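Local coordinates for protein type II restriction enzyme MspI (Moraxella sp., PDB 1YFI) that recognises the double-stranded DNA sequence 5'-CCGG-3' and cuts each strand after the first cytosine, leaving terminal 5'-phosphates, at residues E[13-18]-E[27-32]. Numbering follows the deposited sequence.
Sequences FGIDQL and SDRLGK. With nucleotides of chain B.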
ATOM      1  N   PHE E  13      11.386  19.887   1.948  1.00 33.44           N
ATOM      2  CA  PHE E  13      12.203  18.716   1.675  1.00 30.94           C
ATOM      3  C   PHE E  13      13.319  19.030   0.684  1.00 31.47           C
ATOM      4  O   PHE E  13      14.023  18.127   0.232  1.00 33.91           O
ATOM      5  CB  PHE E  13      11.331  17.564   1.157  1.00 27.19           C
ATOM      6  CG  PHE E  13      10.441  16.970   2.207  1.00 24.87           C
ATOM      7  CD1 PHE E  13       9.263  17.598   2.579  1.00 24.74           C
ATOM      8  CD2 PHE E  13      10.808  15.797   2.864  1.00 27.30           C
ATOM      9  CE1 PHE E  13       8.458  17.071   3.599  1.00 26.01           C
ATOM     10  CE2 PHE E  13      10.010  15.259   3.886  1.00 27.69           C
ATOM     11  CZ  PHE E  13       8.830  15.903   4.251  1.00 26.64           C
ATOM     12  N   GLY E  14      13.481  20.310   0.362  1.00 28.85           N
ATOM     13  CA  GLY E  14      14.525  20.724  -0.560  1.00 27.78           C
ATOM     14  C   GLY E  14      14.624  19.882  -1.814  1.00 30.06           C
ATOM     15  O   GLY E  14      15.715  19.669  -2.335  1.00 29.91           O
ATOM     16  N   ILE E  15      13.478  19.415  -2.306  1.00 30.78           N
ATOM     17  CA  ILE E  15      13.423  18.591  -3.502  1.00 31.55           C
ATOM     18  C   ILE E  15      14.112  19.204  -4.720  1.00 32.84           C
ATOM     19  O   ILE E  15      14.670  18.480  -5.548  1.00 33.01           O
ATOM     20  CB  ILE E  15      11.957  18.278  -3.878  1.00 33.08           C
ATOM     21  CG1 ILE E  15      11.313  17.435  -2.773  1.00 35.84           C
ATOM     22  CG2 ILE E  15      11.895  17.554  -5.236  1.00 30.16           C
ATOM     23  CD1 ILE E  15      11.950  16.060  -2.582  1.00 35.47           C
ATOM     24  N   ASP E  16      14.071  20.528  -4.842  1.00 34.24           N
ATOM     25  CA  ASP E  16      14.686  21.187  -5.989  1.00 34.18           C
ATOM     26  C   ASP E  16      16.193  21.335  -5.900  1.00 36.56           C
ATOM     27  O   ASP E  16      16.858  21.479  -6.925  1.00 36.30           O
ATOM     28  CB  ASP E  16      14.052  22.548  -6.238  1.00 31.77           C
ATOM     29  CG  ASP E  16      12.600  22.443  -6.659  1.00 31.66           C
ATOM     30  OD1 ASP E  16      12.254  21.482  -7.384  1.00 29.48           O
ATOM     31  OD2 ASP E  16      11.809  23.327  -6.271  1.00 31.37           O
ATOM     32  N   GLN E  17      16.738  21.300  -4.688  1.00 39.19           N
ATOM     33  CA  GLN E  17      18.184  21.393  -4.532  1.00 41.54           C
ATOM     34  C   GLN E  17      18.809  20.033  -4.858  1.00 42.25           C
ATOM     35  O   GLN E  17      20.034  19.896  -4.898  1.00 46.43           O
ATOM     36  CB  GLN E  17      18.568  21.792  -3.104  1.00 44.96           C
ATOM     37  CG  GLN E  17      18.265  23.234  -2.717  1.00 49.72           C
ATOM     38  CD  GLN E  17      16.779  23.506  -2.588  1.00 53.61           C
ATOM     39  OE1 GLN E  17      16.066  23.627  -3.589  1.00 55.43           O
ATOM     40  NE2 GLN E  17      16.298  23.591  -1.347  1.00 52.98           N
ATOM     41  N   LEU E  18      17.971  19.024  -5.079  1.00 38.39           N
ATOM     42  CA  LEU E  18      18.462  17.693  -5.407  1.00 36.19           C
ATOM     43  C   LEU E  18      18.693  17.573  -6.911  1.00 36.17           C
ATOM     44  O   LEU E  18      17.769  17.729  -7.711  1.00 36.50           O
ATOM     45  CB  LEU E  18      17.467  16.623  -4.951  1.00 34.46           C
ATOM     46  CG  LEU E  18      17.204  16.563  -3.445  1.00 34.82           C
ATOM     47  CD1 LEU E  18      16.118  15.532  -3.157  1.00 36.81           C
ATOM     48  CD2 LEU E  18      18.488  16.212  -2.705  1.00 29.87           C
ATOM     49  N   SER E  27      13.993   9.825  -4.279  1.00 25.19           N
ATOM     50  CA  SER E  27      12.894   8.908  -4.007  1.00 24.93           C
ATOM     51  C   SER E  27      12.594   8.824  -2.517  1.00 26.44           C
ATOM     52  O   SER E  27      11.442   8.669  -2.117  1.00 30.30           O
ATOM     53  CB  SER E  27      13.207   7.521  -4.542  1.00 23.74           C
ATOM     54  OG  SER E  27      12.055   6.701  -4.469  1.00 25.22           O
ATOM     55  N   ASP E  28      13.626   8.914  -1.689  1.00 24.77           N
ATOM     56  CA  ASP E  28      13.402   8.878  -0.256  1.00 26.98           C
ATOM     57  C   ASP E  28      12.679  10.149   0.174  1.00 27.21           C
ATOM     58  O   ASP E  28      11.678  10.077   0.894  1.00 27.72           O
ATOM     59  CB  ASP E  28      14.722   8.752   0.502  1.00 31.76           C
ATOM     60  CG  ASP E  28      15.214   7.321   0.576  1.00 39.16           C
ATOM     61  OD1 ASP E  28      14.596   6.518   1.318  1.00 43.39           O
ATOM     62  OD2 ASP E  28      16.214   6.997  -0.110  1.00 40.53           O
ATOM     63  N   ARG E  29      13.177  11.307  -0.267  1.00 24.29           N
ATOM     64  CA  ARG E  29      12.559  12.586   0.088  1.00 23.61           C
ATOM     65  C   ARG E  29      11.095  12.615  -0.352  1.00 22.94           C
ATOM     66  O   ARG E  29      10.206  12.983   0.424  1.00 18.11           O
ATOM     67  CB  ARG E  29      13.284  13.753  -0.576  1.00 26.32           C
ATOM     68  CG  ARG E  29      14.726  13.963  -0.167  1.00 29.89           C
ATOM     69  CD  ARG E  29      14.873  14.609   1.198  1.00 31.44           C
ATOM     70  NE  ARG E  29      16.283  14.879   1.489  1.00 35.20           N
ATOM     71  CZ  ARG E  29      17.016  15.805   0.872  1.00 35.86           C
ATOM     72  NH1 ARG E  29      16.481  16.563  -0.073  1.00 38.30           N
ATOM     73  NH2 ARG E  29      18.292  15.971   1.195  1.00 36.78           N
ATOM     74  N   LEU E  30      10.845  12.228  -1.600  1.00 20.41           N
ATOM     75  CA  LEU E  30       9.480  12.220  -2.107  1.00 20.16           C
ATOM     76  C   LEU E  30       8.596  11.317  -1.249  1.00 20.80           C
ATOM     77  O   LEU E  30       7.512  11.730  -0.822  1.00 20.66           O
ATOM     78  CB  LEU E  30       9.443  11.755  -3.567  1.00 19.78           C
ATOM     79  CG  LEU E  30      10.052  12.678  -4.636  1.00 18.37           C
ATOM     80  CD1 LEU E  30       9.772  12.085  -6.009  1.00 19.97           C
ATOM     81  CD2 LEU E  30       9.472  14.083  -4.540  1.00 17.49           C
ATOM     82  N   GLY E  31       9.065  10.093  -0.994  1.00 19.98           N
ATOM     83  CA  GLY E  31       8.308   9.161  -0.180  1.00 16.90           C
ATOM     84  C   GLY E  31       7.948   9.767   1.166  1.00 17.58           C
ATOM     85  O   GLY E  31       6.818   9.633   1.629  1.00 18.12           O
ATOM     86  N   LYS E  32       8.911  10.433   1.790  1.00 16.83           N
ATOM     87  CA  LYS E  32       8.692  11.075   3.072  1.00 19.29           C
ATOM     88  C   LYS E  32       7.862  12.334   2.903  1.00 19.71           C
ATOM     89  O   LYS E  32       7.061  12.677   3.775  1.00 21.95           O
ATOM     90  CB  LYS E  32      10.027  11.437   3.729  1.00 21.64           C
ATOM     91  CG  LYS E  32      10.694  10.303   4.518  1.00 29.51           C
ATOM     92  CD  LYS E  32       9.949   9.948   5.828  1.00 31.95           C
ATOM     93  CE  LYS E  32       8.743   9.025   5.599  1.00 35.70           C
ATOM     94  NZ  LYS E  32       8.113   8.544   6.875  1.00 38.64           N
TER
ATOM     95  P    DG B   8      22.061   6.597  -3.050  1.00 28.59           P
ATOM     96  OP1  DG B   8      22.039   8.084  -3.175  1.00 29.56           O
ATOM     97  OP2  DG B   8      23.360   5.878  -2.993  1.00 23.71           O
ATOM     98  O5'  DG B   8      21.220   6.197  -1.761  1.00 23.92           O
ATOM     99  C5'  DG B   8      19.920   6.713  -1.574  1.00 23.21           C
ATOM    100  C4'  DG B   8      19.453   6.406  -0.178  1.00 26.31           C
ATOM    101  O4'  DG B   8      19.117   5.005  -0.088  1.00 30.50           O
ATOM    102  C3'  DG B   8      20.508   6.664   0.896  1.00 28.32           C
ATOM    103  O3'  DG B   8      19.865   7.209   2.044  1.00 31.74           O
ATOM    104  C2'  DG B   8      21.078   5.284   1.178  1.00 25.65           C
ATOM    105  C1'  DG B   8      19.875   4.381   0.937  1.00 27.78           C
ATOM    106  N9   DG B   8      20.181   3.022   0.495  1.00 23.42           N
ATOM    107  C8   DG B   8      21.148   2.634  -0.399  1.00 21.56           C
ATOM    108  N7   DG B   8      21.174   1.341  -0.598  1.00 18.94           N
ATOM    109  C5   DG B   8      20.163   0.847   0.215  1.00 16.72           C
ATOM    110  C6   DG B   8      19.722  -0.480   0.423  1.00 16.42           C
ATOM    111  O6   DG B   8      20.152  -1.527  -0.094  1.00 11.86           O
ATOM    112  N1   DG B   8      18.670  -0.534   1.337  1.00 12.31           N
ATOM    113  C2   DG B   8      18.116   0.550   1.965  1.00 14.38           C
ATOM    114  N2   DG B   8      17.108   0.304   2.818  1.00 10.84           N
ATOM    115  N3   DG B   8      18.519   1.795   1.775  1.00 21.56           N
ATOM    116  C4   DG B   8      19.540   1.869   0.896  1.00 20.41           C
TER
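Arg29, on helix 23-41, reaches across to Phe13, Ile15 and Leu18 in the loop that follows helix 4-12. That first helix ends in a Schellman motif with Gly14, at positive phi, as its C' residue. The loop 13-18 then packs against helix 23-41, and the contact joins the two in this PDDEXK-clan endonuclease.

Arg29 and Phe13 bury the most surface. The Arg29 side chain turns about its CB-CG bond (chi2 -76°), and this brings the guanidinium to the loop. There Arg29 NH1 lies 2.9 Å from Phe13 O. The same nitrogen meets the branched end of Leu18, with CD1 and CD2 both at 3.3 Å from Arg29 NH1. Gly14 O lies near the guanidinium plane, at its edge.

The Phe13 ring reaches the next turn of the helix. Its CE2 touches Lys32 CB at 3.8 Å, and its outer end approaches the Lys32 carbonyl obliquely. The amine of Lys32 leads away and forms a salt bridge with Glu35. Leu33 also touches Phe13 and Ile15.

Ile15 CD1 touches Arg29 CB, the two side chains sliding past each other in opposite directions. Asp28, next to Arg29, brings OD2 to 3.3 Å from C4' of DG8 of chain B, so the helix also borders the bound DNA. Ile15 CD1 meets Leu30 CD2 at 3.7 Å, the two side chains crossing at about a right angle.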